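Local coordinates for protein luciferase-like enzymeAMP-CoA-ligase (Zophobas atratus, PDB 4W8O) that probably activates carboxylic acids with ATP and joins them to coenzyme A, as a luciferase-like member of the AMP-binding (ANL) enzyme family, at residues N79-S84 with R244-S249. Residues are numbered along the deposited sequence; the frame is centred on the assembly and turned at random.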
ATOM      1  N   ASN A  79     -12.143  -0.462  -5.082  1.00 31.31           N
ATOM      2  CA  ASN A  79     -12.198  -1.499  -4.058  1.00 31.38           C
ATOM      3  C   ASN A  79     -13.579  -2.152  -3.987  1.00 31.80           C
ATOM      4  O   ASN A  79     -14.614  -1.476  -4.051  1.00 32.14           O
ATOM      5  CB  ASN A  79     -11.802  -0.925  -2.693  1.00 31.91           C
ATOM      6  CG  ASN A  79     -10.325  -0.569  -2.612  1.00 31.65           C
ATOM      7  OD1 ASN A  79      -9.463  -1.319  -3.067  1.00 31.49           O
ATOM      8  ND2 ASN A  79     -10.026   0.563  -2.003  1.00 32.43           N
ATOM      9  N   SER A  80     -13.580  -3.476  -3.882  1.00 31.59           N
ATOM     10  CA  SER A  80     -14.807  -4.266  -3.756  1.00 32.57           C
ATOM     11  C   SER A  80     -14.445  -5.546  -3.021  1.00 32.33           C
ATOM     12  O   SER A  80     -13.283  -5.764  -2.708  1.00 31.63           O
ATOM     13  CB  SER A  80     -15.384  -4.602  -5.132  1.00 32.85           C
ATOM     14  OG  SER A  80     -14.580  -5.578  -5.787  1.00 32.80           O
ATOM     15  N   LEU A  81     -15.424  -6.402  -2.752  1.00 33.40           N
ATOM     16  CA  LEU A  81     -15.120  -7.706  -2.166  1.00 33.71           C
ATOM     17  C   LEU A  81     -14.436  -8.660  -3.153  1.00 33.04           C
ATOM     18  O   LEU A  81     -13.962  -9.724  -2.749  1.00 32.92           O
ATOM     19  CB  LEU A  81     -16.382  -8.359  -1.595  1.00 35.20           C
ATOM     20  CG  LEU A  81     -16.999  -7.697  -0.361  1.00 36.18           C
ATOM     21  CD1 LEU A  81     -18.244  -8.472   0.015  1.00 38.30           C
ATOM     22  CD2 LEU A  81     -16.039  -7.648   0.819  1.00 35.77           C
ATOM     23  N   ASP A  82     -14.370  -8.291  -4.435  1.00 33.07           N
ATOM     24  CA  ASP A  82     -13.756  -9.161  -5.440  1.00 32.33           C
ATOM     25  C   ASP A  82     -12.403  -8.686  -5.979  1.00 31.82           C
ATOM     26  O   ASP A  82     -11.635  -9.508  -6.489  1.00 31.12           O
ATOM     27  CB  ASP A  82     -14.713  -9.356  -6.615  1.00 32.71           C
ATOM     28  CG  ASP A  82     -16.005 -10.058  -6.215  1.00 33.14           C
ATOM     29  OD1 ASP A  82     -16.048 -10.729  -5.168  1.00 33.19           O
ATOM     30  OD2 ASP A  82     -16.989  -9.926  -6.952  1.00 34.11           O
ATOM     31  N   ASN A  83     -12.098  -7.391  -5.881  1.00 30.99           N
ATOM     32  CA  ASN A  83     -10.961  -6.856  -6.629  1.00 30.22           C
ATOM     33  C   ASN A  83      -9.602  -7.429  -6.216  1.00 29.21           C
ATOM     34  O   ASN A  83      -8.712  -7.555  -7.056  1.00 28.41           O
ATOM     35  CB  ASN A  83     -10.932  -5.321  -6.619  1.00 30.31           C
ATOM     36  CG  ASN A  83     -10.413  -4.753  -5.324  1.00 30.33           C
ATOM     37  OD1 ASN A  83     -11.003  -4.958  -4.271  1.00 30.95           O
ATOM     38  ND2 ASN A  83      -9.318  -4.002  -5.397  1.00 30.83           N
ATOM     39  N   SER A  84      -9.448  -7.790  -4.945  1.00 28.78           N
ATOM     40  CA  SER A  84      -8.194  -8.386  -4.482  1.00 29.35           C
ATOM     41  C   SER A  84      -8.112  -9.917  -4.676  1.00 29.65           C
ATOM     42  O   SER A  84      -7.029 -10.495  -4.582  1.00 29.95           O
ATOM     43  CB  SER A  84      -7.920  -8.010  -3.015  1.00 29.40           C
ATOM     44  OG  SER A  84      -8.826  -8.653  -2.142  1.00 30.50           O
ATOM     45  N   ARG A 244      -9.780  -5.519   7.115  1.00 33.83           N
ATOM     46  CA  ARG A 244      -9.678  -4.347   6.250  1.00 33.27           C
ATOM     47  C   ARG A 244     -11.076  -3.870   5.865  1.00 34.46           C
ATOM     48  O   ARG A 244     -11.886  -4.655   5.349  1.00 35.07           O
ATOM     49  CB  ARG A 244      -8.878  -4.679   4.991  1.00 32.70           C
ATOM     50  CG  ARG A 244      -8.536  -3.469   4.120  1.00 32.42           C
ATOM     51  CD  ARG A 244      -7.531  -3.820   3.029  1.00 31.95           C
ATOM     52  NE  ARG A 244      -8.037  -4.873   2.145  1.00 31.56           N
ATOM     53  CZ  ARG A 244      -8.882  -4.695   1.132  1.00 31.36           C
ATOM     54  NH1 ARG A 244      -9.335  -3.485   0.820  1.00 32.08           N
ATOM     55  NH2 ARG A 244      -9.270  -5.736   0.407  1.00 31.54           N
ATOM     56  N   VAL A 245     -11.354  -2.594   6.119  1.00 34.22           N
ATOM     57  CA  VAL A 245     -12.616  -1.976   5.706  1.00 34.52           C
ATOM     58  C   VAL A 245     -12.362  -0.937   4.609  1.00 33.57           C
ATOM     59  O   VAL A 245     -11.404  -0.175   4.671  1.00 33.16           O
ATOM     60  CB  VAL A 245     -13.341  -1.331   6.904  1.00 35.64           C
ATOM     61  CG1 VAL A 245     -14.770  -0.947   6.530  1.00 36.33           C
ATOM     62  CG2 VAL A 245     -13.337  -2.283   8.101  1.00 36.15           C
ATOM     63  N   PHE A 246     -13.207  -0.933   3.587  1.00 33.41           N
ATOM     64  CA  PHE A 246     -13.083   0.047   2.518  1.00 33.23           C
ATOM     65  C   PHE A 246     -14.421   0.709   2.209  1.00 34.21           C
ATOM     66  O   PHE A 246     -15.487   0.172   2.508  1.00 34.40           O
ATOM     67  CB  PHE A 246     -12.480  -0.588   1.251  1.00 31.79           C
ATOM     68  CG  PHE A 246     -13.277  -1.740   0.704  1.00 31.87           C
ATOM     69  CD1 PHE A 246     -14.318  -1.518  -0.183  1.00 32.18           C
ATOM     70  CD2 PHE A 246     -12.989  -3.044   1.083  1.00 31.75           C
ATOM     71  CE1 PHE A 246     -15.060  -2.574  -0.682  1.00 32.40           C
ATOM     72  CE2 PHE A 246     -13.725  -4.105   0.588  1.00 32.18           C
ATOM     73  CZ  PHE A 246     -14.768  -3.868  -0.292  1.00 32.61           C
ATOM     74  N   ALA A 247     -14.334   1.897   1.627  1.00 35.89           N
ATOM     75  CA  ALA A 247     -15.481   2.614   1.112  1.00 37.31           C
ATOM     76  C   ALA A 247     -15.019   3.404  -0.112  1.00 38.88           C
ATOM     77  O   ALA A 247     -13.853   3.816  -0.206  1.00 36.78           O
ATOM     78  CB  ALA A 247     -16.058   3.529   2.177  1.00 38.64           C
ATOM     79  N   ARG A 248     -15.936   3.603  -1.051  1.00 43.80           N
ATOM     80  CA  ARG A 248     -15.592   4.185  -2.334  1.00 47.70           C
ATOM     81  C   ARG A 248     -15.177   5.643  -2.205  1.00 46.88           C
ATOM     82  O   ARG A 248     -14.204   6.069  -2.815  1.00 47.54           O
ATOM     83  CB  ARG A 248     -16.768   4.079  -3.304  1.00 51.68           C
ATOM     84  CG  ARG A 248     -16.312   3.954  -4.741  1.00 55.74           C
ATOM     85  CD  ARG A 248     -15.977   2.506  -5.071  1.00 58.47           C
ATOM     86  NE  ARG A 248     -17.180   1.738  -5.405  1.00 61.67           N
ATOM     87  CZ  ARG A 248     -17.835   1.830  -6.561  1.00 63.65           C
ATOM     88  NH1 ARG A 248     -18.921   1.094  -6.766  1.00 65.99           N
ATOM     89  NH2 ARG A 248     -17.416   2.662  -7.512  1.00 65.15           N
ATOM     90  N   SER A 249     -15.921   6.395  -1.406  1.00 47.16           N
ATOM     91  CA  SER A 249     -15.715   7.829  -1.275  1.00 48.48           C
ATOM     92  C   SER A 249     -15.705   8.233   0.175  1.00 47.29           C
ATOM     93  O   SER A 249     -16.464   7.715   0.984  1.00 49.96           O
ATOM     94  CB  SER A 249     -16.835   8.595  -1.975  1.00 49.37           C
ATOM     95  OG  SER A 249     -16.820   8.336  -3.358  1.00 52.32           O
TER
HETATM   96  O   HOH W   1     -12.034   2.531  -1.740  1.00 39.45           O
HETATM   97  O   HOH W   2     -11.092  -4.190  -1.638  1.00 31.16           O
HETATM   98  O   HOH W   3      -9.067  -8.498   0.596  1.00 39.47           O
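The ring of F246 lies against the backbone of N79 and S80. Its tip is the tightest point: F246 CZ sits 3.2 Å from S80 C. Further back, F246 CD1 meets the CB of N79 at 3.6 Å. L81 adds one methyl, CD2, 4.1 Å from F246 CZ, with the two side chains crossing at about a right angle. An alanine at F246 would lose the ring contacts with N79, S80 and L81 and would probably loosen the loop against the strand end. Strand 243-246 here meets the loop between strand 72-76 and helix 85-92, joining two sheets of the AMP-binding fold.

Two waters lie in plane at the edge of the R244 guanidinium. One accepts from R244 NH1, which also bonds H221 NE2, and donates to N83 OD1. The other accepts from R244 NH2, 2.8 Å from the water oxygen, and is hydrogen-bonded to S84 OG. A third water bridges N79 ND2 and A247 O, while ND2 also bonds T223 O. Within the loop, N83 OD1 accepts from S80 N at 3.0 Å, and S80 OG closes an ST turn with D82 N.

The ring thus packs directly, whereas amide, guanidinium and hydroxyl groups are linked across the contact by water.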